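Local coordinates for terminal uridylyltransferase 1 (Trypanosoma brucei, PDB 5HZD), which adds uridines to the 3' ends of guide and other mitochondrial RNAs, using UTP, in trypanosome RNA editing, at residues T17-A20 and A21-A24; H25-E28 and H29-L33; G79-K82 and M83-A86. All coordinates share one frame; numbering follows the deposited sequence. Where two conformers were deposited one is given.

Interaction 1: residues T17-A20 and A21-A24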
loop_
_atom_site.group_PDB
_atom_site.type_symbol
_atom_site.label_atom_id
_atom_site.label_comp_id
_atom_site.label_asym_id
_atom_site.label_seq_id
_atom_site.Cartn_x
_atom_site.Cartn_y
_atom_site.Cartn_z
ATOM N N THR A 17 -18.453 -29.936 -19.119
ATOM C CA THR A 17 -18.231 -29.344 -20.427
ATOM C C THR A 17 -18.984 -28.041 -20.622
ATOM O O THR A 17 -18.877 -27.431 -21.678
ATOM C CB THR A 17 -18.568 -30.330 -21.564
ATOM O OG1 THR A 17 -19.949 -30.727 -21.467
ATOM C CG2 THR A 17 -17.688 -31.583 -21.449
ATOM N N THR A 18 -19.738 -27.609 -19.608
ATOM C CA THR A 18 -20.393 -26.301 -19.634
ATOM C C THR A 18 -20.234 -25.561 -18.321
ATOM O O THR A 18 -20.139 -26.177 -17.244
ATOM C CB THR A 18 -21.914 -26.401 -19.940
ATOM O OG1 THR A 18 -22.600 -27.012 -18.833
ATOM C CG2 THR A 18 -22.166 -27.210 -21.212
ATOM N N HIS A 19 -20.201 -24.234 -18.406
ATOM C CA HIS A 19 -20.129 -23.429 -17.215
ATOM C C HIS A 19 -21.359 -23.596 -16.333
ATOM O O HIS A 19 -21.242 -23.614 -15.110
ATOM C CB HIS A 19 -19.912 -21.953 -17.570
ATOM C CG HIS A 19 -19.535 -21.109 -16.401
ATOM N ND1 HIS A 19 -20.324 -20.071 -15.949
ATOM C CD2 HIS A 19 -18.470 -21.163 -15.568
ATOM C CE1 HIS A 19 -19.751 -19.513 -14.899
ATOM N NE2 HIS A 19 -18.622 -20.153 -14.647
ATOM N N ALA A 20 -22.532 -23.687 -16.954
ATOM C CA ALA A 20 -23.781 -23.887 -16.226
ATOM C C ALA A 20 -23.692 -25.121 -15.338
ATOM O O ALA A 20 -24.114 -25.105 -14.181
ATOM C CB ALA A 20 -24.939 -24.030 -17.206
ATOM N N ALA A 21 -23.118 -26.187 -15.878
ATOM C CA ALA A 21 -23.017 -27.440 -15.141
ATOM C C ALA A 21 -22.045 -27.285 -13.966
ATOM O O ALA A 21 -22.253 -27.866 -12.891
ATOM C CB ALA A 21 -22.563 -28.556 -16.060
ATOM N N LEU A 22 -20.979 -26.519 -14.181
ATOM C CA LEU A 22 -20.017 -26.255 -13.119
ATOM C C LEU A 22 -20.676 -25.484 -11.979
ATOM O O LEU A 22 -20.520 -25.840 -10.812
ATOM C CB LEU A 22 -18.819 -25.464 -13.646
ATOM C CG LEU A 22 -17.756 -25.142 -12.596
ATOM C CD1 LEU A 22 -17.003 -26.406 -12.215
ATOM C CD2 LEU A 22 -16.801 -24.047 -13.088
ATOM N N LEU A 23 -21.429 -24.444 -12.319
ATOM C CA LEU A 23 -22.054 -23.598 -11.294
ATOM C C LEU A 23 -23.102 -24.396 -10.529
ATOM O O LEU A 23 -23.188 -24.311 -9.295
ATOM C CB LEU A 23 -22.723 -22.379 -11.927
ATOM C CG LEU A 23 -21.863 -21.220 -12.404
ATOM C CD1 LEU A 23 -22.755 -20.165 -13.021
ATOM C CD2 LEU A 23 -21.063 -20.630 -11.253
ATOM N N ALA A 24 -23.916 -25.159 -11.259
ATOM C CA ALA A 24 -24.904 -26.029 -10.627
ATOM C C ALA A 24 -24.247 -27.033 -9.699
ATOM O O ALA A 24 -24.755 -27.300 -8.614
ATOM C CB ALA A 24 -25.736 -26.738 -11.654
#
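Between Thr-18 and Ala-24 the chain enters the helix 19-30, with Leu-22 N bonded to Thr-18 O (3.2 Å), Leu-23 N to His-19 O (2.9 Å) and Ala-24 N to Ala-20 O (2.9 Å). Thr-18 is the N-cap. Its OG1 accepts a hydrogen bond from Ala-21 N at 3.1 Å, with an N-H...O angle of 148°, and so serves an amide of the first turn that reaches Thr-18 O only weakly. A chi1 of 69° tucks this hydroxyl between the backbone N and carbonyl carbon of its own residue, and there it also touches the methyl of Ala-21, Thr-18 OG1 lying 3.2 Å from Ala-21 CB. The His-19 ring extends toward the following turn because its chi1 of -167° carries CG to the far side from N. Leu-23 covers one face of that ring in a CH-pi contact, its CG 4.1 Å from the ring centroid, while Leu-23 CD1 comes within 3.6 Å of His-19 CE1. Leu-22 CD2 approaches the same ring obliquely. His-19 NE2 is hydrogen-bonded to Glu-462 OE2. Leu-22 is buried against Phe-16 of strand 15-16 and Val-481 of helix 481-497, near the zinc ligand Cys-8. The arrangement is an N-capped helix start within the beta-beta-alpha unit of an atypical C2H2 zinc finger.

Interaction 2: residues H25-E28 and H29-L33. With ZN (zinc ion), chain B.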
loop_
_atom_site.group_PDB
_atom_site.type_symbol
_atom_site.label_atom_id
_atom_site.label_comp_id
_atom_site.label_asym_id
_atom_site.label_seq_id
_atom_site.Cartn_x
_atom_site.Cartn_y
_atom_site.Cartn_z
ATOM N N HIS A 25 -23.104 -27.577 -10.107
ATOM C CA HIS A 25 -22.400 -28.521 -9.254
ATOM C C HIS A 25 -21.957 -27.836 -7.960
ATOM O O HIS A 25 -22.049 -28.411 -6.870
ATOM C CB HIS A 25 -21.176 -29.084 -9.973
ATOM C CG HIS A 25 -20.210 -29.767 -9.057
ATOM N ND1 HIS A 25 -20.377 -31.074 -8.649
ATOM C CD2 HIS A 25 -19.092 -29.316 -8.448
ATOM C CE1 HIS A 25 -19.379 -31.407 -7.851
ATOM N NE2 HIS A 25 -18.606 -30.351 -7.690
ATOM N N ALA A 26 -21.469 -26.614 -8.085
ATOM C CA ALA A 26 -20.999 -25.858 -6.905
ATOM C C ALA A 26 -22.114 -25.651 -5.857
ATOM O O ALA A 26 -21.907 -25.915 -4.676
ATOM C CB ALA A 26 -20.367 -24.550 -7.314
ATOM N N GLU A 27 -23.308 -25.231 -6.267
ATOM C CA GLU A 27 -24.423 -25.096 -5.327
ATOM C C GLU A 27 -24.914 -26.440 -4.794
ATOM O O GLU A 27 -25.155 -26.605 -3.592
ATOM C CB GLU A 27 -25.594 -24.359 -5.973
ATOM C CG GLU A 27 -26.884 -24.453 -5.161
ATOM C CD GLU A 27 -26.757 -23.871 -3.758
ATOM O OE1 GLU A 27 -25.979 -22.915 -3.559
ATOM O OE2 GLU A 27 -27.437 -24.379 -2.844
ATOM N N GLU A 28 -25.072 -27.411 -5.688
ATOM C CA GLU A 28 -25.631 -28.703 -5.281
ATOM C C GLU A 28 -24.716 -29.553 -4.377
ATOM O O GLU A 28 -25.188 -30.236 -3.464
ATOM C CB GLU A 28 -26.088 -29.492 -6.516
ATOM C CG GLU A 28 -27.166 -28.745 -7.325
ATOM C CD GLU A 28 -27.519 -29.433 -8.642
ATOM O OE1 GLU A 28 -28.557 -29.072 -9.240
ATOM O OE2 GLU A 28 -26.756 -30.325 -9.085
ATOM N N HIS A 29 -23.416 -29.521 -4.623
ATOM C CA HIS A 29 -22.494 -30.355 -3.861
ATOM C C HIS A 29 -21.677 -29.589 -2.829
ATOM O O HIS A 29 -21.118 -30.184 -1.898
ATOM C CB HIS A 29 -21.568 -31.139 -4.802
ATOM C CG HIS A 29 -22.248 -32.271 -5.508
ATOM N ND1 HIS A 29 -23.183 -32.073 -6.502
ATOM C CD2 HIS A 29 -22.137 -33.611 -5.358
ATOM C CE1 HIS A 29 -23.621 -33.245 -6.932
ATOM N NE2 HIS A 29 -22.999 -34.194 -6.257
ATOM N N HIS A 30 -21.599 -28.272 -2.976
ATOM C CA HIS A 30 -20.727 -27.500 -2.097
ATOM C C HIS A 30 -21.417 -26.344 -1.428
ATOM O O HIS A 30 -20.781 -25.337 -1.110
ATOM C CB HIS A 30 -19.494 -27.011 -2.842
ATOM C CG HIS A 30 -18.646 -28.133 -3.327
ATOM N ND1 HIS A 30 -18.139 -29.085 -2.469
ATOM C CD2 HIS A 30 -18.277 -28.510 -4.575
ATOM C CE1 HIS A 30 -17.463 -29.983 -3.160
ATOM N NE2 HIS A 30 -17.547 -29.666 -4.438
ATOM N N ALA A 31 -22.709 -26.506 -1.169
ATOM C CA ALA A 31 -23.431 -25.406 -0.532
ATOM C C ALA A 31 -22.829 -25.075 0.835
ATOM O O ALA A 31 -22.884 -23.927 1.259
ATOM C CB ALA A 31 -24.905 -25.698 -0.426
ATOM N N ASP A 32 -22.209 -26.052 1.495
ATOM C CA ASP A 32 -21.496 -25.764 2.756
ATOM C C ASP A 32 -20.379 -24.730 2.617
ATOM O O ASP A 32 -19.998 -24.063 3.588
ATOM C CB ASP A 32 -20.921 -27.047 3.376
ATOM C CG ASP A 32 -19.810 -27.654 2.537
ATOM O OD1 ASP A 32 -20.109 -28.121 1.409
ATOM O OD2 ASP A 32 -18.644 -27.665 3.000
ATOM N N LEU A 33 -19.843 -24.581 1.409
ATOM C CA LEU A 33 -18.742 -23.667 1.185
ATOM C C LEU A 33 -19.238 -22.275 0.810
ATOM O O LEU A 33 -18.503 -21.297 0.914
ATOM C CB LEU A 33 -17.826 -24.219 0.087
ATOM C CG LEU A 33 -17.144 -25.525 0.498
ATOM C CD1 LEU A 33 -16.235 -25.988 -0.616
ATOM C CD2 LEU A 33 -16.343 -25.291 1.785
HETATM ZN ZN ZN B . -16.868 -30.230 -6.505
HETATM O O HOH W 1 -24.254 -29.098 -0.854
#
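The zinc site of the atypical C2H2 finger takes its two histidine ligands, His-25 and His-30, from successive turns of helix 19-30. His-25 NE2 binds the zinc ion at 2.1 Å and His-30 NE2 at 2.2 Å; the two nitrogens are 3.5 Å apart, held together by the shared metal. Their rings meet obliquely, with planes at 77°. Cys-8 and Cys-11 supply the remaining two ligands, completing the Cys2His2 set in which the helix delivers the histidines and the preceding hairpin region the cysteines. With chi1 of 165°, the His-25 ring leaves its backbone on the side remote from N and turns its face to the next turn. His-29 CB stands over that face in a CH-pi contact, 4.2 Å from the ring centroid. The imidazole of His-29, itself not a ligand, lies nearly parallel to that of His-25, at 20°, but slid so far that they barely overlap. The backbone keeps the spacing: His-29 N bonds to His-25 O, and His-30 N to Ala-26 O, each at 2.9 Å. A water links the next two residues to this turn, donating to Glu-28 O and accepting from Ala-31 N.

Interaction 3: residues G79-K82 and M83-A86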
loop_
_atom_site.group_PDB
_atom_site.type_symbol
_atom_site.label_atom_id
_atom_site.label_comp_id
_atom_site.label_asym_id
_atom_site.label_seq_id
_atom_site.Cartn_x
_atom_site.Cartn_y
_atom_site.Cartn_z
ATOM N N GLY A 79 -3.679 14.950 8.055
ATOM C CA GLY A 79 -3.198 16.292 7.789
ATOM C C GLY A 79 -1.802 16.308 7.176
ATOM O O GLY A 79 -1.095 15.301 7.166
ATOM N N GLU A 80 -1.392 17.490 6.737
ATOM C CA GLU A 80 -0.122 17.578 6.009
ATOM C C GLU A 80 1.061 17.346 6.950
ATOM O O GLU A 80 2.084 16.761 6.559
ATOM C CB GLU A 80 -0.010 18.953 5.347
ATOM C CG GLU A 80 1.247 19.067 4.540
ATOM C CD GLU A 80 1.273 20.307 3.666
ATOM O OE1 GLU A 80 0.356 21.153 3.782
ATOM O OE2 GLU A 80 2.224 20.409 2.857
ATOM N N SER A 81 0.960 17.805 8.191
ATOM C CA SER A 81 2.086 17.645 9.118
ATOM C C SER A 81 2.423 16.196 9.387
ATOM O O SER A 81 3.591 15.825 9.500
ATOM C CB SER A 81 1.799 18.373 10.429
ATOM O OG SER A 81 1.729 19.758 10.193
ATOM N N LYS A 82 1.399 15.360 9.501
ATOM C CA LYS A 82 1.617 13.933 9.664
ATOM C C LYS A 82 2.256 13.333 8.413
ATOM O O LYS A 82 3.163 12.521 8.505
ATOM C CB LYS A 82 0.290 13.236 10.016
ATOM C CG LYS A 82 0.438 11.752 10.299
ATOM C CD LYS A 82 1.344 11.474 11.514
ATOM C CE LYS A 82 0.790 12.049 12.771
ATOM N NZ LYS A 82 1.773 11.855 13.886
ATOM N N MET A 83 1.810 13.744 7.229
ATOM C CA MET A 83 2.470 13.271 6.013
ATOM C C MET A 83 3.951 13.644 6.022
ATOM O O MET A 83 4.816 12.854 5.583
ATOM C CB MET A 83 1.772 13.839 4.773
ATOM C CG MET A 83 2.532 13.515 3.485
ATOM S SD MET A 83 2.330 11.842 2.892
ATOM C CE MET A 83 0.876 12.079 1.850
ATOM N N GLN A 84 4.259 14.835 6.523
ATOM C CA GLN A 84 5.652 15.273 6.515
ATOM C C GLN A 84 6.523 14.460 7.481
ATOM O O GLN A 84 7.742 14.368 7.282
ATOM C CB GLN A 84 5.730 16.773 6.744
ATOM C CG GLN A 84 5.128 17.523 5.535
ATOM C CD GLN A 84 5.025 19.013 5.756
ATOM O OE1 GLN A 84 4.553 19.469 6.804
ATOM N NE2 GLN A 84 5.466 19.789 4.772
ATOM N N GLU A 85 5.917 13.791 8.475
ATOM C CA GLU A 85 6.692 12.863 9.275
ATOM C C GLU A 85 7.222 11.700 8.458
ATOM O O GLU A 85 8.370 11.268 8.665
ATOM C CB GLU A 85 5.895 12.319 10.458
ATOM C CG GLU A 85 5.557 13.393 11.452
ATOM C CD GLU A 85 4.680 12.882 12.596
ATOM O OE1 GLU A 85 4.646 11.649 12.814
ATOM O OE2 GLU A 85 4.017 13.735 13.249
ATOM N N ALA A 86 6.409 11.197 7.516
ATOM C CA ALA A 86 6.878 10.149 6.600
ATOM C C ALA A 86 7.987 10.686 5.673
ATOM O O ALA A 86 8.939 9.974 5.370
ATOM C CB ALA A 86 5.695 9.561 5.761
#
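Charge pairing links Lys-82 to Glu-85, three residues on along the helix 80-100. Lys-82 NZ forms a salt bridge to the carboxylate, 3.0 Å from Glu-85 OE2 and 3.1 Å from Glu-85 OE1, so the ammonium sits astride both oxygens, though each hydrogen bond is weak. The lysine chain gets there by folding: chi2 and chi3 are both near 62°, which swings the methylenes round instead of letting them run straight out, and brings CD and CE against the same carboxylate.

Backbone bonds form the first turns. Met-83 N donates to Gly-79 O at 3.3 Å and Gln-84 N to Glu-80 O at 2.9 Å. The amide of Glu-85 makes two weak bonds, 3.3 Å from Glu-85 N to Ser-81 O and 3.0 Å from Glu-85 N to Lys-82 O. Gly-79 occupies the N-cap with a phi of 93°, a backbone conformation in which a side chain would press on the carbonyl O of the residue before; its own N is bonded to Asp-77 OD1.

Packing at the surface joins Glu-80 and Gln-84. Glu-80 CG rests against the Gln-84 amide, 4.0 Å from both CD and OE1 of Gln-84, and the carboxylate and amide planes are 39° apart. Glu-80 OE2 lies 3.8 Å from Gln-84 NE2.

In the fold, Glu-80 touches Tyr-375, while Lys-82 and Ala-86 meet Trp-118. Glu-85 also touches Glu-279. Met-83 and Ala-86 are buried, and the inward side of Ala-86 faces strand 124-129, which places this helix start against the central mixed sheet of the nucleotidyltransferase palm.

Interactions 1 and 2 are successive parts of one helix, 19-30, with centres about 12 Å apart: residues 17-24 begin it and residues 25-33 carry the two zinc-binding histidines. The side chain of Leu-22 in interaction 1 is about 7 Å from the zinc ion that interaction 2 coordinates. Interaction 3 belongs to the catalytic part, on the opposite side of the chain's centre, about 39 Å from interaction 2 and 41 Å from interaction 1 between nearest atoms. There the side chain of Ala-86 lies about 4 Å from that of Ile-124, which probably lines the UTP site. The finger is required for proper folding of the catalytic domain, yet interaction 3 touches neither interaction 1 nor interaction 2.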